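Long-range contacts in sortase family protein (Clostridium perfringens, PDB 4D70), which probably acts as a cysteine transpeptidase of the sortase class D family, cleaving sorting signals of surface proteins and joining them to an amino nucleophile: residues T80-L84 and A106-N110; V74-T80 and N87-E92; I145-P150 and K175-K181. All coordinates share one frame; numbering follows the deposited sequence.

Interaction 1: T80-L84 and A106-N110; sequences TLDVL and AGHRN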
loop_
_atom_site.group_PDB
_atom_site.type_symbol
_atom_site.label_atom_id
_atom_site.label_comp_id
_atom_site.label_asym_id
_atom_site.label_seq_id
_atom_site.Cartn_x
_atom_site.Cartn_y
_atom_site.Cartn_z
ATOM N N THR A 80 -11.382 2.477 -4.324
ATOM C CA THR A 80 -12.484 3.351 -4.723
ATOM C C THR A 80 -12.289 4.710 -4.091
ATOM O O THR A 80 -11.502 4.870 -3.157
ATOM C CB THR A 80 -13.827 2.830 -4.230
ATOM O OG1 THR A 80 -13.787 2.717 -2.804
ATOM C CG2 THR A 80 -14.129 1.490 -4.841
ATOM N N LEU A 81 -13.047 5.684 -4.569
ATOM C CA LEU A 81 -12.967 7.041 -4.028
ATOM C C LEU A 81 -13.306 7.079 -2.565
ATOM O O LEU A 81 -12.694 7.827 -1.782
ATOM C CB LEU A 81 -13.901 7.973 -4.775
ATOM C CG LEU A 81 -13.193 8.669 -5.936
ATOM C CD1 LEU A 81 -12.965 7.717 -7.084
ATOM C CD2 LEU A 81 -14.052 9.837 -6.376
ATOM N N ASP A 82 -14.276 6.267 -2.189
ATOM C CA ASP A 82 -14.680 6.193 -0.812
ATOM C C ASP A 82 -13.584 5.711 0.099
ATOM O O ASP A 82 -13.458 6.193 1.214
ATOM C CB ASP A 82 -15.885 5.265 -0.652
ATOM C CG ASP A 82 -17.179 5.915 -1.036
ATOM O OD1 ASP A 82 -17.193 6.999 -1.701
ATOM O OD2 ASP A 82 -18.197 5.305 -0.642
ATOM N N VAL A 83 -12.829 4.708 -0.335
ATOM C CA VAL A 83 -11.740 4.189 0.493
ATOM C C VAL A 83 -10.648 5.229 0.584
ATOM O O VAL A 83 -10.219 5.615 1.673
ATOM C CB VAL A 83 -11.174 2.859 -0.068
ATOM C CG1 VAL A 83 -9.893 2.488 0.669
ATOM C CG2 VAL A 83 -12.226 1.737 0.065
ATOM N N LEU A 84 -10.239 5.711 -0.587
ATOM C CA LEU A 84 -9.093 6.591 -0.682
ATOM C C LEU A 84 -9.295 7.958 -0.050
ATOM O O LEU A 84 -8.319 8.638 0.209
ATOM C CB LEU A 84 -8.670 6.770 -2.122
ATOM C CG LEU A 84 -8.245 5.448 -2.777
ATOM C CD1 LEU A 84 -8.034 5.689 -4.247
ATOM C CD2 LEU A 84 -7.010 4.860 -2.096
ATOM N N ALA A 106 -2.575 2.619 -3.491
ATOM C CA ALA A 106 -2.941 3.942 -4.069
ATOM C C ALA A 106 -2.901 4.936 -2.954
ATOM O O ALA A 106 -3.469 4.712 -1.873
ATOM C CB ALA A 106 -4.338 3.899 -4.657
ATOM N N GLY A 107 -2.214 6.026 -3.191
ATOM C CA GLY A 107 -2.023 7.051 -2.205
ATOM C C GLY A 107 -2.507 8.408 -2.654
ATOM O O GLY A 107 -1.993 9.433 -2.257
ATOM N N HIS A 108 -3.521 8.389 -3.479
ATOM C CA HIS A 108 -4.137 9.628 -3.947
ATOM C C HIS A 108 -5.581 9.338 -4.203
ATOM O O HIS A 108 -5.941 8.164 -4.428
ATOM C CB HIS A 108 -3.486 10.075 -5.252
ATOM C CG HIS A 108 -3.766 9.147 -6.395
ATOM N ND1 HIS A 108 -4.629 9.467 -7.427
ATOM C CD2 HIS A 108 -3.253 7.936 -6.702
ATOM C CE1 HIS A 108 -4.646 8.481 -8.307
ATOM N NE2 HIS A 108 -3.811 7.545 -7.893
ATOM N N ARG A 109 -6.386 10.396 -4.171
ATOM C CA ARG A 109 -7.793 10.325 -4.556
ATOM C C ARG A 109 -8.010 11.371 -5.639
ATOM O O ARG A 109 -7.803 12.556 -5.403
ATOM C CB ARG A 109 -8.674 10.606 -3.342
ATOM C CG ARG A 109 -10.170 10.366 -3.567
ATOM C CD ARG A 109 -10.928 10.923 -2.386
ATOM N NE ARG A 109 -12.361 10.658 -2.411
ATOM C CZ ARG A 109 -13.298 11.485 -2.866
ATOM N NH1 ARG A 109 -12.991 12.661 -3.386
ATOM N NH2 ARG A 109 -14.568 11.098 -2.828
ATOM N N ASN A 110 -8.347 10.920 -6.837
ATOM C CA ASN A 110 -8.369 11.784 -8.004
ATOM C C ASN A 110 -7.033 12.494 -8.107
ATOM O O ASN A 110 -6.014 11.836 -8.131
ATOM C CB ASN A 110 -9.552 12.762 -7.951
ATOM C CG ASN A 110 -10.894 12.054 -7.935
ATOM O OD1 ASN A 110 -11.121 11.151 -8.717
ATOM N ND2 ASN A 110 -11.800 12.487 -7.070
#

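Interaction 2: V74-T80 and N87-E92; sequences VIAEGST and NIGHFE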
loop_
_atom_site.group_PDB
_atom_site.type_symbol
_atom_site.label_atom_id
_atom_site.label_comp_id
_atom_site.label_asym_id
_atom_site.label_seq_id
_atom_site.Cartn_x
_atom_site.Cartn_y
_atom_site.Cartn_z
ATOM N N VAL A 74 -1.759 2.407 8.154
ATOM C CA VAL A 74 -2.465 1.210 7.809
ATOM C C VAL A 74 -2.842 1.289 6.327
ATOM O O VAL A 74 -2.954 2.381 5.779
ATOM C CB VAL A 74 -3.766 1.058 8.635
ATOM C CG1 VAL A 74 -4.770 2.170 8.313
ATOM C CG2 VAL A 74 -4.410 -0.282 8.423
ATOM N N ILE A 75 -3.000 0.116 5.718
ATOM C CA ILE A 75 -3.476 -0.019 4.360
ATOM C C ILE A 75 -4.829 -0.613 4.377
ATOM O O ILE A 75 -5.012 -1.646 4.961
ATOM C CB ILE A 75 -2.532 -0.841 3.498
ATOM C CG1 ILE A 75 -1.165 -0.111 3.448
ATOM C CG2 ILE A 75 -3.106 -1.001 2.055
ATOM C CD1 ILE A 75 -0.049 -0.975 2.944
ATOM N N ALA A 76 -5.777 0.053 3.716
ATOM C CA ALA A 76 -7.158 -0.496 3.595
ATOM C C ALA A 76 -7.347 -1.265 2.307
ATOM O O ALA A 76 -6.696 -0.985 1.317
ATOM C CB ALA A 76 -8.174 0.637 3.653
ATOM N N GLU A 77 -8.280 -2.203 2.289
ATOM C CA GLU A 77 -8.662 -2.834 1.052
ATOM C C GLU A 77 -9.482 -1.947 0.143
ATOM O O GLU A 77 -10.362 -1.239 0.584
ATOM C CB GLU A 77 -9.440 -4.121 1.319
ATOM C CG GLU A 77 -9.876 -4.898 0.075
ATOM C CD GLU A 77 -8.733 -5.424 -0.786
ATOM O OE1 GLU A 77 -7.555 -5.255 -0.416
ATOM O OE2 GLU A 77 -9.006 -6.006 -1.855
ATOM N N GLY A 78 -9.155 -1.964 -1.150
ATOM C CA GLY A 78 -9.874 -1.205 -2.133
ATOM C C GLY A 78 -9.207 0.056 -2.581
ATOM O O GLY A 78 -8.367 0.629 -1.867
ATOM N N SER A 79 -9.577 0.495 -3.773
ATOM C CA SER A 79 -9.040 1.738 -4.295
ATOM C C SER A 79 -10.165 2.601 -4.863
ATOM O O SER A 79 -9.916 3.387 -5.754
ATOM C CB SER A 79 -7.997 1.462 -5.364
ATOM O OG SER A 79 -8.607 0.828 -6.467
ATOM N N THR A 80 -11.382 2.477 -4.324
ATOM C CA THR A 80 -12.484 3.351 -4.723
ATOM C C THR A 80 -12.289 4.710 -4.091
ATOM O O THR A 80 -11.502 4.870 -3.157
ATOM C CB THR A 80 -13.827 2.830 -4.230
ATOM O OG1 THR A 80 -13.787 2.717 -2.804
ATOM C CG2 THR A 80 -14.129 1.490 -4.841
ATOM N N ASN A 87 -8.103 6.538 3.548
ATOM C CA ASN A 87 -6.960 5.684 3.744
ATOM C C ASN A 87 -6.158 5.510 2.489
ATOM O O ASN A 87 -6.622 5.721 1.383
ATOM C CB ASN A 87 -7.411 4.306 4.187
ATOM C CG ASN A 87 -7.853 4.245 5.627
ATOM O OD1 ASN A 87 -9.010 3.911 5.923
ATOM N ND2 ASN A 87 -6.958 4.480 6.520
ATOM N N ILE A 88 -4.950 5.033 2.698
ATOM C CA ILE A 88 -4.167 4.418 1.635
ATOM C C ILE A 88 -4.902 3.132 1.272
ATOM O O ILE A 88 -5.338 2.412 2.156
ATOM C CB ILE A 88 -2.783 4.017 2.163
ATOM C CG1 ILE A 88 -1.933 5.223 2.545
ATOM C CG2 ILE A 88 -2.049 3.181 1.152
ATOM C CD1 ILE A 88 -0.667 4.788 3.253
ATOM N N GLY A 89 -4.998 2.808 0.009
ATOM C CA GLY A 89 -5.834 1.684 -0.418
ATOM C C GLY A 89 -5.106 0.674 -1.261
ATOM O O GLY A 89 -4.114 1.018 -1.929
ATOM N N HIS A 90 -5.550 -0.577 -1.204
ATOM C CA HIS A 90 -4.923 -1.668 -1.962
ATOM C C HIS A 90 -5.729 -1.865 -3.229
ATOM O O HIS A 90 -6.955 -2.074 -3.169
ATOM C CB HIS A 90 -4.857 -2.931 -1.104
ATOM C CG HIS A 90 -4.516 -4.163 -1.856
ATOM N ND1 HIS A 90 -5.342 -5.277 -1.924
ATOM C CD2 HIS A 90 -3.415 -4.482 -2.548
ATOM C CE1 HIS A 90 -4.753 -6.219 -2.635
ATOM N NE2 HIS A 90 -3.592 -5.744 -3.049
ATOM N N PHE A 91 -5.081 -1.824 -4.380
ATOM C CA PHE A 91 -5.780 -2.134 -5.630
ATOM C C PHE A 91 -6.257 -3.589 -5.630
ATOM O O PHE A 91 -5.480 -4.562 -5.469
ATOM C CB PHE A 91 -4.933 -1.935 -6.861
ATOM C CG PHE A 91 -4.644 -0.515 -7.188
ATOM C CD1 PHE A 91 -3.530 0.100 -6.686
ATOM C CD2 PHE A 91 -5.481 0.211 -8.056
ATOM C CE1 PHE A 91 -3.225 1.421 -6.998
ATOM C CE2 PHE A 91 -5.197 1.548 -8.359
ATOM C CZ PHE A 91 -4.050 2.150 -7.843
ATOM N N GLU A 92 -7.537 -3.717 -5.914
ATOM C CA GLU A 92 -8.316 -4.956 -5.757
ATOM C C GLU A 92 -7.712 -6.214 -6.377
ATOM O O GLU A 92 -7.655 -7.273 -5.762
ATOM C CB GLU A 92 -9.764 -4.710 -6.307
ATOM C CG GLU A 92 -10.565 -3.689 -5.444
ATOM C CD GLU A 92 -10.448 -2.162 -5.822
ATOM O OE1 GLU A 92 -9.467 -1.737 -6.515
ATOM O OE2 GLU A 92 -11.350 -1.337 -5.365
HETATM O O HOH W 1 -4.429 4.558 5.602
HETATM O O HOH W 2 -7.448 -7.930 -2.822
#

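Interaction 3: I145-P150 and K175-K181; sequences IFVTSP and KDRYIVK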
loop_
_atom_site.group_PDB
_atom_site.type_symbol
_atom_site.label_atom_id
_atom_site.label_comp_id
_atom_site.label_asym_id
_atom_site.label_seq_id
_atom_site.Cartn_x
_atom_site.Cartn_y
_atom_site.Cartn_z
ATOM N N ILE A 145 11.754 4.213 -9.578
ATOM C CA ILE A 145 10.937 5.404 -9.400
ATOM C C ILE A 145 10.714 6.061 -10.742
ATOM O O ILE A 145 11.661 6.332 -11.465
ATOM C CB ILE A 145 11.596 6.412 -8.462
ATOM C CG1 ILE A 145 11.845 5.753 -7.119
ATOM C CG2 ILE A 145 10.694 7.594 -8.183
ATOM C CD1 ILE A 145 12.733 6.581 -6.211
ATOM N N PHE A 146 9.466 6.312 -11.086
ATOM C CA PHE A 146 9.221 6.949 -12.363
ATOM C C PHE A 146 7.886 7.675 -12.425
ATOM O O PHE A 146 7.027 7.514 -11.543
ATOM C CB PHE A 146 9.372 5.975 -13.530
ATOM C CG PHE A 146 8.346 4.857 -13.528
ATOM C CD1 PHE A 146 8.598 3.710 -12.863
ATOM C CD2 PHE A 146 7.172 4.959 -14.268
ATOM C CE1 PHE A 146 7.710 2.647 -12.894
ATOM C CE2 PHE A 146 6.279 3.939 -14.287
ATOM C CZ PHE A 146 6.548 2.756 -13.605
ATOM N N VAL A 147 7.759 8.524 -13.446
ATOM C CA VAL A 147 6.540 9.308 -13.653
ATOM C C VAL A 147 5.885 8.778 -14.915
ATOM O O VAL A 147 6.563 8.503 -15.877
ATOM C CB VAL A 147 6.884 10.779 -13.908
ATOM C CG1 VAL A 147 5.617 11.590 -14.194
ATOM C CG2 VAL A 147 7.572 11.360 -12.682
ATOM N N THR A 148 4.592 8.674 -14.912
ATOM C CA THR A 148 3.856 8.141 -16.022
ATOM C C THR A 148 2.499 8.822 -16.101
ATOM O O THR A 148 2.180 9.697 -15.274
ATOM C CB THR A 148 3.731 6.585 -15.948
ATOM O OG1 THR A 148 3.255 6.115 -17.196
ATOM C CG2 THR A 148 2.736 6.120 -14.883
ATOM N N SER A 149 1.680 8.434 -17.076
ATOM C CA SER A 149 0.326 8.989 -17.173
ATOM C C SER A 149 -0.693 8.307 -16.317
ATOM O O SER A 149 -0.551 7.140 -15.945
ATOM C CB SER A 149 -0.178 8.978 -18.648
ATOM O OG SER A 149 -0.449 7.663 -19.047
ATOM N N PRO A 150 -1.812 9.012 -16.090
ATOM C CA PRO A 150 -2.945 8.384 -15.420
ATOM C C PRO A 150 -3.568 7.237 -16.192
ATOM O O PRO A 150 -4.222 6.435 -15.606
ATOM C CB PRO A 150 -3.936 9.530 -15.254
ATOM C CG PRO A 150 -3.105 10.773 -15.367
ATOM C CD PRO A 150 -2.064 10.437 -16.375
ATOM N N LYS A 175 -1.449 16.063 -12.790
ATOM C CA LYS A 175 -1.574 15.601 -14.173
ATOM C C LYS A 175 -0.941 14.228 -14.405
ATOM O O LYS A 175 -1.315 13.478 -15.313
ATOM C CB LYS A 175 -0.873 16.607 -15.086
ATOM C CG LYS A 175 -1.611 17.916 -15.175
ATOM C CD LYS A 175 -0.779 19.044 -15.696
ATOM C CE LYS A 175 -1.593 20.314 -15.570
ATOM N NZ LYS A 175 -0.802 21.410 -16.155
ATOM N N ASP A 176 0.086 13.920 -13.635
ATOM C CA ASP A 176 0.846 12.683 -13.904
ATOM C C ASP A 176 0.808 11.832 -12.648
ATOM O O ASP A 176 0.291 12.213 -11.615
ATOM C CB ASP A 176 2.290 13.037 -14.211
ATOM C CG ASP A 176 2.439 13.882 -15.451
ATOM O OD1 ASP A 176 1.725 13.674 -16.445
ATOM O OD2 ASP A 176 3.313 14.735 -15.440
ATOM N N ARG A 177 1.298 10.624 -12.797
ATOM C CA ARG A 177 1.365 9.660 -11.707
ATOM C C ARG A 177 2.784 9.403 -11.326
ATOM O O ARG A 177 3.634 9.203 -12.191
ATOM C CB ARG A 177 0.669 8.345 -12.077
ATOM C CG ARG A 177 -0.837 8.533 -12.363
ATOM C CD ARG A 177 -1.570 9.127 -11.181
ATOM N NE ARG A 177 -2.982 9.472 -11.463
ATOM C CZ ARG A 177 -3.457 10.703 -11.683
ATOM N NH1 ARG A 177 -2.666 11.782 -11.722
ATOM N NH2 ARG A 177 -4.750 10.863 -11.881
ATOM N N TYR A 178 3.044 9.397 -10.038
ATOM C CA TYR A 178 4.386 9.170 -9.519
ATOM C C TYR A 178 4.339 7.740 -8.978
ATOM O O TYR A 178 3.461 7.381 -8.160
ATOM C CB TYR A 178 4.667 10.165 -8.404
ATOM C CG TYR A 178 6.101 10.180 -7.910
ATOM C CD1 TYR A 178 7.035 11.011 -8.496
ATOM C CD2 TYR A 178 6.493 9.435 -6.819
ATOM C CE1 TYR A 178 8.338 11.062 -8.031
ATOM C CE2 TYR A 178 7.830 9.459 -6.355
ATOM C CZ TYR A 178 8.712 10.280 -6.933
ATOM O OH TYR A 178 10.001 10.317 -6.473
ATOM N N ILE A 179 5.247 6.926 -9.462
ATOM C CA ILE A 179 5.300 5.489 -9.202
ATOM C C ILE A 179 6.569 5.111 -8.451
ATOM O O ILE A 179 7.657 5.355 -8.896
ATOM C CB ILE A 179 5.273 4.721 -10.529
ATOM C CG1 ILE A 179 4.131 5.237 -11.469
ATOM C CG2 ILE A 179 5.156 3.228 -10.284
ATOM C CD1 ILE A 179 2.749 5.177 -10.867
ATOM N N VAL A 180 6.409 4.392 -7.353
ATOM C CA VAL A 180 7.499 3.811 -6.603
ATOM C C VAL A 180 7.295 2.302 -6.631
ATOM O O VAL A 180 6.244 1.828 -6.197
ATOM C CB VAL A 180 7.464 4.335 -5.167
ATOM C CG1 VAL A 180 8.564 3.704 -4.341
ATOM C CG2 VAL A 180 7.678 5.851 -5.129
ATOM N N LYS A 181 8.306 1.582 -7.091
ATOM C CA LYS A 181 8.314 0.129 -7.085
ATOM C C LYS A 181 9.438 -0.384 -6.217
ATOM O O LYS A 181 10.521 0.255 -6.111
ATOM C CB LYS A 181 8.451 -0.420 -8.514
ATOM C CG LYS A 181 7.130 -0.142 -9.335
ATOM C CD LYS A 181 7.146 -0.857 -10.690
ATOM C CE LYS A 181 5.790 -0.835 -11.415
ATOM N NZ LYS A 181 4.857 -1.877 -10.887
#

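Interaction 1: T80-L84 and A106-N110
Arg109 and Leu81 meet at about a right angle, the arginine passing the first turn of helix 81-86 with its chain extended from CG to NE. With CG anti to the backbone N (chi1 -172°), the side chain leaves strand 101-109 toward the helix, and NE gives a hydrogen bond to Leu81 O (2.9 Å; N-H...O 158°). The carbonyl oxygen lies in the guanidinium plane, but NE approaches it from above the carbonyl plane, 42° out of it, so no lone pair is used directly. One face of the guanidinium receives Leu81 CD2, which is set toward the rim, 3.8 Å from Arg109 NH2. The same methyl comes 3.5 Å from Asn110 ND2, and the leucine thus crosses two polar side chains with its apolar end. Arg109 NH2 also has a long, weak ion pair with Glu85.

Deeper in the contact Leu84 points at the strand and forks over it. CD2 packs 3.8 Å from Ala106 CB, while CD1 presses on His108 O at 3.2 Å. That oxygen is buried by the contact and has no partner in the model, so the leucine methyl rests against an unsatisfied carbonyl. Thr80 stands at the N-cap of the helix, its OG1 accepting a weak bond from Val83 N.

His108 CB points away from the helix, and its ring is held within its own segment. ND1 donates to Asn110 O (2.8 Å), with the acceptor in the ring plane and the donor in the carbonyl plane, and the bond limits rotation of the imidazole. The ring also touches Val168 and Cys170 of strand 163-171, a His-Cys neighbourhood consistent with the active site of the sortase beta-barrel, beside which this short helix is packed.

Interaction 2: V74-T80 and N87-E92
Glu77 sends CG anti to its backbone N (chi1 -179°) and then bends at chi2 (63°), which swings the carboxylate round to His90, whose own CG is also anti to the backbone N. Glu77 OE1 takes a hydrogen bond from His90 ND1 at 2.7 Å (N-H...O 164°). The oxygen lies in the imidazole plane and is met on its syn side, though the carboxylate and ring planes are well turned from each other. Because His90 NE2 donates to Ala95 O, both ring nitrogens appear to be donors, and the ring is probably an imidazolium stabilised by the buried carboxylate. Glu77 OE2 is held in turn by a water that also donates to Glu92 O.

Just beyond the imidazole a second carboxylate does similar work. Glu92, bent at chi2, takes Ser79 OG at OE1 (2.7 Å) on the syn side and Ser79 N at OE2 (3.0 Å) from above the carboxylate plane, two bonds that fix its rotation. Ser79 CB lies over one face of the Phe91 ring, 4.3 Å from its centroid, a CH-pi contact.

Ahead of these groups the backbones run as a short parallel pair. Ala76 N donates to Ile88 O (2.9 Å) and Ala76 O accepts from His90 N (2.8 Å), after which Gly78 N makes a weak bond to His90 O. Gly89 CA makes CA-H...O contacts with Ala76 O and Gly78 O. At the far end of the pair, a water joins Val74 O to Asn87 ND2 and Ile88 N.

Strands 71-77 and 88-90 are the two arms of a beta-alpha-beta unit spanned by helix 81-86; strand 60-66 pairs on the far edge of 71-77, strand 101-109 with 88-90, and helix 29-39 packs on Val74 and Asn87.

Interaction 3: I145-P150 and K175-K181
Strands 145-148 and 176-181 run antiparallel, 162° between their directions, with Phe146-Ile179 and Thr148-Arg177 as hydrogen-bonded pairs and Ile145-Val180 and Val147-Tyr178 as non-hydrogen-bonded ones. Ile179 N to Phe146 O and Arg177 N to Thr148 O are both 2.8 Å.

On the face of Phe146 and Ile179, the phenyl takes the position between its backbone N and carbonyl carbon (chi1 65°), which folds it back over its partner. Ile179 CB then stands over the centre of the ring, 3.9 Å from the centroid and only 10° off the normal, a clear CH-pi contact. Ile179 CG1 also meets Thr148 CG2 at 3.8 Å; Thr148 OG1 bonds to Asp152. Further along, Pro150 CG covers one face of the Arg177 guanidinium, 3.7 Å from CZ, the two side chains crossing at about a right angle. Arg177 NH1 donates to Asp176 O (3.0 Å) and to Gly174 O, which together with the proline fix the turn of the group.

On the opposite face Ile145 CG2 approaches the Tyr178 ring obliquely, 3.3 Å from OH, and Val147 CG1 packs 3.6 Å from Asp176 CB.

Lys175 and Asp176 form a classic beta bulge opposite Thr171. Arg177 follows it and touches Cys170 and His108, a grouping consistent with the His-Cys-Arg active site of the sortase barrel.

Interaction 2 is the buried one; interactions 1 and 3 lie at the surface. Interactions 1 and 2 share Thr80 and work on the same local unit: helix 81-86 links the parallel strands of interaction 2 and, in interaction 1, packs on strand 101-109, itself paired with 88-90 through a probable hydrogen bond from Ala106 N to Gly89 O. Interaction 3 pairs two strands at another part of the sheet, yet meets interaction 1 where His108 touches Arg177. The chemistry follows position: two carboxylates, each with its own donors, and bridging waters in the buried contact, one arginine bond with leucine packing on the helix, and regular antiparallel pairing with a CH-pi contact and proline-on-guanidinium packing in the third.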